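Beta-galacturonidase (Eisenbergiella tayi, PDB 6NCW) probably hydrolyses terminal beta-linked galacturonic acid residues from glycosides, as a family 2 glycoside hydrolase of the human gut microbiome. Local coordinates at residues A[371-376]-A[395-400]. Numbering follows the deposited sequence.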
# COMPACT_ATOMS: atom_id res chain seq x y z
N TYR A 371 1.27 -39.48 0.41
CA TYR A 371 0.30 -40.52 0.09
C TYR A 371 0.14 -40.75 -1.41
O TYR A 371 -0.48 -41.74 -1.80
CB TYR A 371 -1.06 -40.18 0.71
CG TYR A 371 -1.81 -39.10 -0.03
CD1 TYR A 371 -1.51 -37.75 0.18
CD2 TYR A 371 -2.80 -39.42 -0.94
CE1 TYR A 371 -2.19 -36.76 -0.50
CE2 TYR A 371 -3.48 -38.45 -1.63
CZ TYR A 371 -3.17 -37.13 -1.41
OH TYR A 371 -3.85 -36.19 -2.12
N ILE A 372 0.73 -39.90 -2.25
CA ILE A 372 0.56 -40.02 -3.70
C ILE A 372 1.77 -39.40 -4.39
O ILE A 372 2.33 -38.41 -3.91
CB ILE A 372 -0.76 -39.36 -4.14
CG1 ILE A 372 -1.03 -39.61 -5.61
CG2 ILE A 372 -0.73 -37.87 -3.83
CD1 ILE A 372 -2.42 -39.21 -6.04
N TRP A 373 2.18 -40.00 -5.51
CA TRP A 373 3.22 -39.43 -6.36
C TRP A 373 2.59 -38.76 -7.57
O TRP A 373 1.77 -39.37 -8.26
CB TRP A 373 4.21 -40.50 -6.84
CG TRP A 373 4.97 -41.25 -5.75
CD1 TRP A 373 4.90 -42.59 -5.49
CD2 TRP A 373 5.92 -40.71 -4.83
NE1 TRP A 373 5.74 -42.92 -4.45
CE2 TRP A 373 6.38 -41.78 -4.03
CE3 TRP A 373 6.42 -39.43 -4.59
CZ2 TRP A 373 7.32 -41.61 -3.00
CZ3 TRP A 373 7.36 -39.25 -3.58
CH2 TRP A 373 7.79 -40.33 -2.80
N GLY A 374 3.03 -37.54 -7.87
CA GLY A 374 2.56 -36.86 -9.06
C GLY A 374 3.65 -36.71 -10.10
O GLY A 374 4.84 -36.73 -9.77
N ILE A 375 3.27 -36.54 -11.37
CA ILE A 375 4.27 -36.25 -12.39
C ILE A 375 3.75 -35.18 -13.34
O ILE A 375 2.54 -34.98 -13.49
CB ILE A 375 4.67 -37.51 -13.20
CG1 ILE A 375 3.46 -38.12 -13.92
CG2 ILE A 375 5.34 -38.54 -12.33
CD1 ILE A 375 3.82 -39.34 -14.77
N LEU A 376 4.69 -34.46 -13.96
CA LEU A 376 4.45 -33.74 -15.22
C LEU A 376 3.20 -32.87 -15.16
O LEU A 376 2.31 -32.94 -16.03
CB LEU A 376 4.36 -34.73 -16.38
CG LEU A 376 5.60 -35.60 -16.61
CD1 LEU A 376 5.37 -36.46 -17.85
CD2 LEU A 376 6.88 -34.74 -16.72
N GLU A 395 5.61 -45.85 -15.10
CA GLU A 395 6.18 -47.17 -14.87
C GLU A 395 7.48 -47.10 -14.09
O GLU A 395 7.78 -48.02 -13.31
CB GLU A 395 6.40 -47.91 -16.19
CG GLU A 395 6.98 -49.35 -16.05
CD GLU A 395 6.20 -50.25 -15.08
OE1 GLU A 395 6.76 -50.62 -14.02
OE2 GLU A 395 5.03 -50.60 -15.38
N LEU A 396 8.26 -46.03 -14.25
CA LEU A 396 9.42 -45.83 -13.39
C LEU A 396 9.00 -45.71 -11.92
O LEU A 396 9.61 -46.32 -11.04
CB LEU A 396 10.20 -44.60 -13.84
CG LEU A 396 11.47 -44.22 -13.06
CD1 LEU A 396 12.53 -45.35 -13.08
CD2 LEU A 396 12.05 -42.93 -13.64
N ILE A 397 7.93 -44.95 -11.64
CA ILE A 397 7.46 -44.82 -10.26
C ILE A 397 7.08 -46.17 -9.70
O ILE A 397 7.47 -46.53 -8.58
CB ILE A 397 6.27 -43.85 -10.19
CG1 ILE A 397 6.71 -42.41 -10.50
CG2 ILE A 397 5.62 -43.91 -8.82
CD1 ILE A 397 5.54 -41.50 -10.59
N LYS A 398 6.29 -46.94 -10.46
CA LYS A 398 5.83 -48.24 -9.97
C LYS A 398 7.00 -49.17 -9.65
O LYS A 398 6.97 -49.90 -8.65
CB LYS A 398 4.90 -48.89 -11.00
CG LYS A 398 4.24 -50.18 -10.53
CD LYS A 398 3.31 -50.71 -11.61
CE LYS A 398 2.16 -51.51 -11.01
NZ LYS A 398 1.45 -50.76 -9.92
N SER A 399 8.05 -49.13 -10.46
CA SER A 399 9.20 -49.99 -10.19
C SER A 399 9.92 -49.58 -8.90
O SER A 399 10.57 -50.42 -8.28
CB SER A 399 10.18 -49.96 -11.36
OG SER A 399 10.99 -48.80 -11.32
N LEU A 400 9.82 -48.31 -8.50
CA LEU A 400 10.49 -47.86 -7.29
C LEU A 400 9.58 -47.90 -6.08
O LEU A 400 10.07 -48.03 -4.94
CB LEU A 400 11.01 -46.42 -7.46
CG LEU A 400 12.06 -46.20 -8.53
CD1 LEU A 400 12.27 -44.71 -8.77
CD2 LEU A 400 13.36 -46.87 -8.13
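In the TIM-barrel domain, a beta-alpha-beta unit formed by strand 370-374, helix 384-400 and strand 406-410 has I397 of the helix packed against W373 and I375 of segment 371-376. The unit illustrates how a barrel helix is seated on its own strand: alternate side chains of the extended chain point outward, and one helix residue touches both. I397 does so with two separate branches. With chi1 at -68°, CG1 lies beside the backbone N and CG2 is anti to it, so that CG2 meets the pyrrole side of the W373 indole obliquely, 3.7 Å from W373 CD1. Its delta methyl, at the end of an extended chain, reaches further along the strand, where I397 CD1 lies 3.4 Å from I375 CG2, tighter than a usual methyl-methyl contact; W373 CB flanks the same methyl at 4.1 Å from I397 CD1. All three side chains are buried, and the cohesion is purely apolar. The indole N-H is used just past the helix, where W373 NE1 hydrogen-bonds to D401 OD1. Near the helix end, S399 OG donates a hydrogen bond to L396 O at 2.9 Å, a carbonyl that also accepts from L400 N. I375 precedes N377, a galacturonate-binding residue, by two positions. Helix 349-364 packs alongside, its I361 touching both W373 and I397, while the strand pairs in parallel with strands 329-333 and 406-410.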